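Local coordinates for protein O-ureido-L-serine synthase (Streptomyces lavendulae, PDB 3X43) that adds hydroxyurea to O-acetyl-L-serine to make O-ureido-L-serine for D-cycloserine biosynthesis, and also forms L-cysteine from sulfide, using pyridoxal 5'-phosphate, at residues 99-104 with 295-300; 217-222 with 262-267. All coordinates share one frame; numbering follows the deposited sequence.

Contact 1: 99-104 with 295-300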
ATOM      1  N   VAL B  99      -2.600  25.785 -27.128  1.00103.28           N
ATOM      2  CA  VAL B  99      -2.146  24.723 -28.016  1.00101.17           C
ATOM      3  C   VAL B  99      -1.572  23.546 -27.232  1.00100.08           C
ATOM      4  O   VAL B  99      -1.340  22.472 -27.790  1.00 99.15           O
ATOM      5  CB  VAL B  99      -1.084  25.246 -29.018  1.00101.07           C
ATOM      6  CG1 VAL B  99       0.317  25.104 -28.434  1.00101.27           C
ATOM      7  CG2 VAL B  99      -1.196  24.485 -30.327  1.00100.47           C
ATOM      8  N   GLU B 100      -1.347  23.753 -25.936  1.00 98.16           N
ATOM      9  CA  GLU B 100      -0.808  22.705 -25.075  1.00 95.71           C
ATOM     10  C   GLU B 100      -1.905  21.705 -24.717  1.00 92.77           C
ATOM     11  O   GLU B 100      -1.680  20.494 -24.734  1.00 91.53           O
ATOM     12  CB  GLU B 100      -0.217  23.316 -23.798  1.00 97.44           C
ATOM     13  CG  GLU B 100      -1.150  24.264 -23.057  1.00 99.52           C
ATOM     14  CD  GLU B 100      -0.411  25.420 -22.401  1.00100.82           C
ATOM     15  OE1 GLU B 100      -0.480  25.550 -21.157  1.00101.00           O
ATOM     16  OE2 GLU B 100       0.239  26.194 -23.135  1.00100.85           O
ATOM     17  N   ARG B 101      -3.091  22.219 -24.394  1.00 89.39           N
ATOM     18  CA  ARG B 101      -4.233  21.376 -24.050  1.00 85.71           C
ATOM     19  C   ARG B 101      -4.642  20.623 -25.307  1.00 83.32           C
ATOM     20  O   ARG B 101      -5.461  19.704 -25.265  1.00 83.61           O
ATOM     21  CB  ARG B 101      -5.404  22.233 -23.555  1.00 86.16           C
ATOM     22  CG  ARG B 101      -5.982  21.798 -22.213  1.00 85.63           C
ATOM     23  CD  ARG B 101      -5.002  22.071 -21.084  1.00 86.22           C
ATOM     24  NE  ARG B 101      -5.670  22.377 -19.821  1.00 87.39           N
ATOM     25  CZ  ARG B 101      -5.422  23.456 -19.083  1.00 86.98           C
ATOM     26  NH1 ARG B 101      -4.520  24.345 -19.479  1.00 86.32           N
ATOM     27  NH2 ARG B 101      -6.072  23.642 -17.943  1.00 86.52           N
ATOM     28  N   ARG B 102      -4.058  21.028 -26.427  1.00 79.97           N
ATOM     29  CA  ARG B 102      -4.329  20.406 -27.711  1.00 77.39           C
ATOM     30  C   ARG B 102      -3.347  19.262 -27.934  1.00 74.03           C
ATOM     31  O   ARG B 102      -3.751  18.134 -28.199  1.00 74.54           O
ATOM     32  CB  ARG B 102      -4.192  21.440 -28.832  1.00 80.00           C
ATOM     33  CG  ARG B 102      -5.290  21.372 -29.883  1.00 81.75           C
ATOM     34  CD  ARG B 102      -5.264  22.589 -30.796  1.00 83.00           C
ATOM     35  NE  ARG B 102      -6.070  23.686 -30.267  1.00 84.20           N
ATOM     36  CZ  ARG B 102      -6.321  24.815 -30.923  1.00 84.38           C
ATOM     37  NH1 ARG B 102      -7.065  25.757 -30.361  1.00 85.02           N
ATOM     38  NH2 ARG B 102      -5.831  24.999 -32.141  1.00 83.88           N
ATOM     39  N   LYS B 103      -2.056  19.559 -27.818  1.00 71.21           N
ATOM     40  CA  LYS B 103      -1.011  18.554 -28.008  1.00 68.20           C
ATOM     41  C   LYS B 103      -1.185  17.392 -27.034  1.00 67.29           C
ATOM     42  O   LYS B 103      -0.885  16.242 -27.362  1.00 65.59           O
ATOM     43  CB  LYS B 103       0.372  19.183 -27.811  1.00 66.41           C
ATOM     44  CG  LYS B 103       0.577  20.490 -28.555  1.00 65.66           C
ATOM     45  CD  LYS B 103       1.858  21.183 -28.115  1.00 65.06           C
ATOM     46  CE  LYS B 103       3.031  20.774 -28.988  1.00 63.35           C
ATOM     47  NZ  LYS B 103       3.752  21.954 -29.529  1.00 62.89           N
ATOM     48  N   LEU B 104      -1.664  17.703 -25.833  1.00 66.05           N
ATOM     49  CA  LEU B 104      -1.882  16.697 -24.805  1.00 65.20           C
ATOM     50  C   LEU B 104      -2.862  15.638 -25.287  1.00 65.34           C
ATOM     51  O   LEU B 104      -2.621  14.441 -25.130  1.00 65.79           O
ATOM     52  CB  LEU B 104      -2.423  17.349 -23.534  1.00 65.93           C
ATOM     53  CG  LEU B 104      -1.795  16.953 -22.193  1.00 68.38           C
ATOM     54  CD1 LEU B 104      -0.793  15.819 -22.375  1.00 68.47           C
ATOM     55  CD2 LEU B 104      -1.121  18.176 -21.584  1.00 69.36           C
ATOM     56  N   GLU B 295       1.448  21.675 -13.734  1.00 41.22           N
ATOM     57  CA  GLU B 295       2.263  21.602 -14.939  1.00 42.12           C
ATOM     58  C   GLU B 295       1.551  21.931 -16.249  1.00 43.33           C
ATOM     59  O   GLU B 295       2.200  22.308 -17.216  1.00 42.15           O
ATOM     60  CB  GLU B 295       2.927  20.229 -15.055  1.00 41.82           C
ATOM     61  CG  GLU B 295       4.045  20.195 -16.088  1.00 48.12           C
ATOM     62  CD  GLU B 295       5.247  19.377 -15.650  1.00 50.31           C
ATOM     63  OE1 GLU B 295       6.144  19.139 -16.485  1.00 52.23           O
ATOM     64  OE2 GLU B 295       5.297  18.973 -14.470  1.00 52.93           O
ATOM     65  N   ARG B 296       0.233  21.786 -16.308  1.00 46.01           N
ATOM     66  CA  ARG B 296      -0.457  22.114 -17.553  1.00 48.03           C
ATOM     67  C   ARG B 296      -1.001  23.540 -17.548  1.00 48.75           C
ATOM     68  O   ARG B 296      -1.859  23.881 -18.361  1.00 48.97           O
ATOM     69  CB  ARG B 296      -1.591  21.115 -17.847  1.00 47.15           C
ATOM     70  CG  ARG B 296      -2.574  20.856 -16.722  1.00 45.41           C
ATOM     71  CD  ARG B 296      -3.449  19.637 -17.044  1.00 42.90           C
ATOM     72  NE  ARG B 296      -2.646  18.466 -17.398  1.00 40.05           N
ATOM     73  CZ  ARG B 296      -2.958  17.208 -17.088  1.00 38.02           C
ATOM     74  NH1 ARG B 296      -4.064  16.936 -16.411  1.00 34.01           N
ATOM     75  NH2 ARG B 296      -2.153  16.217 -17.446  1.00 40.55           N
ATOM     76  N   TYR B 297      -0.475  24.369 -16.645  1.00 48.16           N
ATOM     77  CA  TYR B 297      -0.909  25.759 -16.510  1.00 47.32           C
ATOM     78  C   TYR B 297       0.157  26.787 -16.882  1.00 48.23           C
ATOM     79  O   TYR B 297      -0.071  27.991 -16.767  1.00 48.61           O
ATOM     80  CB  TYR B 297      -1.359  26.021 -15.073  1.00 47.24           C
ATOM     81  CG  TYR B 297      -2.645  25.323 -14.716  1.00 48.42           C
ATOM     82  CD1 TYR B 297      -3.878  25.905 -15.013  1.00 47.22           C
ATOM     83  CD2 TYR B 297      -2.631  24.062 -14.119  1.00 47.39           C
ATOM     84  CE1 TYR B 297      -5.069  25.248 -14.726  1.00 46.55           C
ATOM     85  CE2 TYR B 297      -3.821  23.399 -13.831  1.00 48.14           C
ATOM     86  CZ  TYR B 297      -5.034  23.995 -14.136  1.00 46.37           C
ATOM     87  OH  TYR B 297      -6.215  23.349 -13.840  1.00 46.35           O
ATOM     88  N   LEU B 298       1.314  26.321 -17.334  1.00 50.00           N
ATOM     89  CA  LEU B 298       2.408  27.220 -17.681  1.00 51.31           C
ATOM     90  C   LEU B 298       2.023  28.361 -18.619  1.00 53.85           C
ATOM     91  O   LEU B 298       2.725  29.370 -18.688  1.00 55.42           O
ATOM     92  CB  LEU B 298       3.568  26.428 -18.288  1.00 49.44           C
ATOM     93  CG  LEU B 298       4.159  25.269 -17.468  1.00 49.38           C
ATOM     94  CD1 LEU B 298       5.624  25.080 -17.842  1.00 48.49           C
ATOM     95  CD2 LEU B 298       4.032  25.548 -15.977  1.00 50.61           C
ATOM     96  N   SER B 299       0.912  28.213 -19.333  1.00 54.54           N
ATOM     97  CA  SER B 299       0.473  29.247 -20.259  1.00 55.41           C
ATOM     98  C   SER B 299      -0.865  29.851 -19.882  1.00 55.24           C
ATOM     99  O   SER B 299      -1.711  30.082 -20.745  1.00 55.58           O
ATOM    100  CB  SER B 299       0.396  28.682 -21.674  1.00 56.33           C
ATOM    101  OG  SER B 299       1.697  28.501 -22.204  1.00 59.53           O
ATOM    102  N   THR B 300      -1.054  30.107 -18.592  1.00 54.22           N
ATOM    103  CA  THR B 300      -2.296  30.686 -18.099  1.00 53.67           C
ATOM    104  C   THR B 300      -1.991  31.767 -17.073  1.00 53.10           C
ATOM    105  O   THR B 300      -0.827  32.055 -16.798  1.00 52.85           O
ATOM    106  CB  THR B 300      -3.194  29.618 -17.451  1.00 54.94           C
ATOM    107  OG1 THR B 300      -2.547  29.092 -16.287  1.00 52.84           O
ATOM    108  CG2 THR B 300      -3.471  28.489 -18.437  1.00 52.96           C
TER
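Arg101 reaches from helix 99-107 to the loop 295-300, its chain bending at chi2 (69°) and chi3 to swing the guanidinium obliquely up to the ring of Tyr297, with NH2 3.7 Å from CE1 of the tyrosine. The two planes stand 77° apart, so this is not a parallel stack. Arg101 CZ lies 5.1 Å from the Tyr297 ring centroid and 22° off its normal, a long cation-pi pair that can attract only weakly. The second terminal nitrogen, Arg101 NH1, comes within 2.9 Å of Arg296 O, yet the angle is too poor for a hydrogen bond, and NE is buried by the contact without a polar partner. Beside it the bent chain of Glu100 turns its carboxylate toward Ser299, whose OG makes at most a weak and doubtful bond to it. This loop follows strand 284-290 in the fold type II PLP enzyme and brings Tyr297 to the cofactor pocket. A type I turn from Tyr297 to Thr300 shapes it; Thr300 OG1 bonds Tyr297 O at 2.8 Å, in the carbonyl plane on a lone pair, and the same OG1 lies at the edge of the tyrosine ring. Further out, Tyr297 OH is held by Asp292. Arg296, whose NE is 4.5 Å from Leu104 CD2, bonds through NH1 to Asn73 and the Gly39 carbonyl, while NE forms a salt bridge with Glu295 of the second subunit.

Contact 2: 217-222 with 262-267. With PLP (pyridoxal-5'-phosphate), chain J.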
ATOM      1  N   HIS B 217     -14.724  33.124 -15.487  1.00 60.70           N
ATOM      2  CA  HIS B 217     -13.674  33.221 -14.481  1.00 57.73           C
ATOM      3  C   HIS B 217     -12.424  32.487 -14.959  1.00 55.80           C
ATOM      4  O   HIS B 217     -12.419  31.879 -16.029  1.00 56.11           O
ATOM      5  CB  HIS B 217     -14.164  32.602 -13.173  1.00 59.04           C
ATOM      6  CG  HIS B 217     -14.654  31.194 -13.322  1.00 62.01           C
ATOM      7  ND1 HIS B 217     -14.053  30.125 -12.692  1.00 61.94           N
ATOM      8  CD2 HIS B 217     -15.673  30.678 -14.049  1.00 62.02           C
ATOM      9  CE1 HIS B 217     -14.682  29.012 -13.023  1.00 61.63           C
ATOM     10  NE2 HIS B 217     -15.668  29.319 -13.846  1.00 62.50           N
ATOM     11  N   GLN B 218     -11.367  32.540 -14.160  1.00 53.15           N
ATOM     12  CA  GLN B 218     -10.125  31.872 -14.525  1.00 52.80           C
ATOM     13  C   GLN B 218      -9.757  30.705 -13.608  1.00 51.84           C
ATOM     14  O   GLN B 218      -8.682  30.110 -13.753  1.00 51.89           O
ATOM     15  CB  GLN B 218      -8.978  32.880 -14.573  1.00 51.98           C
ATOM     16  CG  GLN B 218      -8.791  33.486 -15.946  1.00 51.78           C
ATOM     17  CD  GLN B 218      -7.884  34.696 -15.932  1.00 52.27           C
ATOM     18  OE1 GLN B 218      -6.951  34.795 -16.735  1.00 53.02           O
ATOM     19  NE2 GLN B 218      -8.150  35.629 -15.019  1.00 46.73           N
ATOM     20  N   ILE B 219     -10.633  30.380 -12.660  1.00 49.08           N
ATOM     21  CA  ILE B 219     -10.365  29.253 -11.777  1.00 47.23           C
ATOM     22  C   ILE B 219     -10.777  28.004 -12.551  1.00 47.04           C
ATOM     23  O   ILE B 219     -11.804  27.388 -12.269  1.00 47.94           O
ATOM     24  CB  ILE B 219     -11.163  29.330 -10.466  1.00 41.64           C
ATOM     25  CG1 ILE B 219     -10.931  30.680  -9.781  1.00 38.81           C
ATOM     26  CG2 ILE B 219     -10.716  28.211  -9.539  1.00 44.01           C
ATOM     27  CD1 ILE B 219     -11.772  30.886  -8.527  1.00 31.86           C
ATOM     28  N   GLN B 220      -9.957  27.656 -13.539  1.00 47.43           N
ATOM     29  CA  GLN B 220     -10.193  26.510 -14.409  1.00 48.62           C
ATOM     30  C   GLN B 220     -10.713  25.252 -13.709  1.00 47.99           C
ATOM     31  O   GLN B 220     -10.293  24.915 -12.598  1.00 44.01           O
ATOM     32  CB  GLN B 220      -8.910  26.176 -15.175  1.00 53.19           C
ATOM     33  CG  GLN B 220      -9.138  25.724 -16.616  1.00 59.44           C
ATOM     34  CD  GLN B 220      -8.080  26.257 -17.572  1.00 62.29           C
ATOM     35  OE1 GLN B 220      -7.694  25.582 -18.529  1.00 65.10           O
ATOM     36  NE2 GLN B 220      -7.605  27.471 -17.315  1.00 60.87           N
ATOM     37  N   GLY B 221     -11.626  24.564 -14.391  1.00 46.50           N
ATOM     38  CA  GLY B 221     -12.212  23.346 -13.865  1.00 44.62           C
ATOM     39  C   GLY B 221     -13.391  23.577 -12.941  1.00 43.08           C
ATOM     40  O   GLY B 221     -14.043  22.625 -12.513  1.00 44.23           O
ATOM     41  N   LEU B 222     -13.674  24.837 -12.636  1.00 40.21           N
ATOM     42  CA  LEU B 222     -14.772  25.163 -11.742  1.00 42.38           C
ATOM     43  C   LEU B 222     -15.944  25.837 -12.437  1.00 44.88           C
ATOM     44  O   LEU B 222     -15.868  26.203 -13.611  1.00 43.98           O
ATOM     45  CB  LEU B 222     -14.286  26.071 -10.612  1.00 39.24           C
ATOM     46  CG  LEU B 222     -13.302  25.498  -9.584  1.00 41.34           C
ATOM     47  CD1 LEU B 222     -13.283  26.400  -8.350  1.00 38.29           C
ATOM     48  CD2 LEU B 222     -13.706  24.086  -9.196  1.00 40.81           C
ATOM     49  N   ALA B 262       0.324  22.362  -7.822  1.00 34.19           N
ATOM     50  CA  ALA B 262      -1.018  22.085  -8.302  1.00 34.51           C
ATOM     51  C   ALA B 262      -1.548  23.268  -9.097  1.00 37.27           C
ATOM     52  O   ALA B 262      -0.853  24.269  -9.250  1.00 41.23           O
ATOM     53  CB  ALA B 262      -1.927  21.790  -7.134  1.00 31.50           C
ATOM     54  N   GLY B 263      -2.780  23.144  -9.590  1.00 38.31           N
ATOM     55  CA  GLY B 263      -3.394  24.193 -10.392  1.00 40.33           C
ATOM     56  C   GLY B 263      -4.185  25.249  -9.639  1.00 40.64           C
ATOM     57  O   GLY B 263      -4.075  25.350  -8.419  1.00 42.67           O
ATOM     58  N   ILE B 264      -4.994  26.024 -10.366  1.00 41.76           N
ATOM     59  CA  ILE B 264      -5.789  27.106  -9.766  1.00 39.21           C
ATOM     60  C   ILE B 264      -6.881  26.666  -8.797  1.00 37.94           C
ATOM     61  O   ILE B 264      -7.002  27.229  -7.701  1.00 38.28           O
ATOM     62  CB  ILE B 264      -6.476  28.005 -10.844  1.00 40.97           C
ATOM     63  CG1 ILE B 264      -5.618  28.101 -12.110  1.00 41.26           C
ATOM     64  CG2 ILE B 264      -6.757  29.379 -10.268  1.00 36.96           C
ATOM     65  CD1 ILE B 264      -4.205  28.528 -11.877  1.00 40.08           C
ATOM     66  N   SER B 265      -7.689  25.683  -9.187  1.00 34.22           N
ATOM     67  CA  SER B 265      -8.772  25.230  -8.305  1.00 34.59           C
ATOM     68  C   SER B 265      -8.219  24.645  -7.011  1.00 31.07           C
ATOM     69  O   SER B 265      -8.897  24.618  -5.992  1.00 31.53           O
ATOM     70  CB  SER B 265      -9.658  24.185  -9.008  1.00 34.57           C
ATOM     71  OG  SER B 265      -8.932  23.004  -9.314  1.00 38.03           O
ATOM     72  N   ALA B 266      -6.986  24.162  -7.073  1.00 30.53           N
ATOM     73  CA  ALA B 266      -6.330  23.589  -5.916  1.00 31.40           C
ATOM     74  C   ALA B 266      -5.922  24.755  -5.013  1.00 33.61           C
ATOM     75  O   ALA B 266      -5.932  24.638  -3.781  1.00 34.68           O
ATOM     76  CB  ALA B 266      -5.103  22.796  -6.362  1.00 30.17           C
ATOM     77  N   GLY B 267      -5.573  25.879  -5.637  1.00 29.83           N
ATOM     78  CA  GLY B 267      -5.192  27.059  -4.883  1.00 29.50           C
ATOM     79  C   GLY B 267      -6.416  27.646  -4.212  1.00 32.33           C
ATOM     80  O   GLY B 267      -6.354  28.171  -3.085  1.00 28.39           O
TER
HETATM   81  N1  PLP J 401     -10.653  21.471 -10.730  1.00 35.43           N
HETATM   82  C2  PLP J 401     -10.160  20.980 -11.945  1.00 38.66           C
HETATM   83  C2A PLP J 401      -8.871  21.498 -12.543  1.00 38.22           C
HETATM   84  C3  PLP J 401     -10.895  20.010 -12.569  1.00 41.01           C
HETATM   85  O3  PLP J 401     -10.455  19.445 -13.709  1.00 40.92           O
HETATM   86  C4  PLP J 401     -12.104  19.571 -11.968  1.00 38.93           C
HETATM   87  C4A PLP J 401     -12.919  18.401 -12.657  1.00 39.85           C
HETATM   88  C5  PLP J 401     -12.535  20.139 -10.736  1.00 39.49           C
HETATM   89  C6  PLP J 401     -11.793  21.060 -10.155  1.00 39.28           C
HETATM   90  C5A PLP J 401     -13.902  19.877 -10.108  1.00 38.37           C
HETATM   91  O4P PLP J 401     -14.133  18.503  -9.770  1.00 41.91           O
HETATM   92  P   PLP J 401     -15.547  17.789  -9.950  1.00 39.27           P
HETATM   93  O1P PLP J 401     -15.849  17.824 -11.378  1.00 34.42           O
HETATM   94  O2P PLP J 401     -15.410  16.423  -9.457  1.00 37.12           O
HETATM   95  O3P PLP J 401     -16.512  18.549  -9.159  1.00 31.57           O
HETATM   96  O   HOH W   1      -7.146  24.755 -11.717  1.00 43.69           O
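The loop 217-222 passes closest to the start of helix 264-279 at Ile219 and Ile264, whose CA atoms are 5.4 Å apart, and it folds through an inverse gamma turn centred on Ile219 into a type II turn from Ile219 to Leu222. Together the two segments build the pyridine-nitrogen end of the PLP site of a fold type II enzyme, with Gly263 as the helix N-cap residue. In Ile219, chi1 -53° sets CG1 beside the backbone N and so turns CG2 to the helix, 3.8 Å from Ser265 CA. From the helix, Ile264 CG2 meets Ile219 CA at 3.9 Å. Leu222 bridges protein and cofactor: CG packs on Ser265 CB, while CD2 touches C6 of the PLP ring. Gly221, with phi 85° in the type II turn, passes next to the cofactor, its O 3.4 Å from PLP C5. No direct hydrogen bond joins the segments; water 1 instead accepts from Ser265 N at 2.7 Å and donates to Gln220 O at 3.3 Å. With chi1 64° placing its hydroxyl between the backbone N and carbonyl carbon, Ser265 OG donates to PLP N1 over 2.7 Å.

Contact 2 is nested along the chain inside the loop closed by contact 1: 99-104 comes first, then 217-222 and 262-267, and 295-300 last. Their centres are 14 Å apart, with contact 2 nearer the middle of the chain, yet they touch directly. Tyr297 CE2 lies 3.6 Å from Gly263 CA, Tyr297 CE1 is 3.9 Å from Ile264 CG1, and Arg101 NH2 approaches Gln220 OE1. Strand 284-290 of the mixed sheet separates helix 264-279 from the loop 295-300 in sequence. Tyr297 and Ser265 both line the PLP pocket, and contact 1 extends from this pocket to the interface with the second subunit.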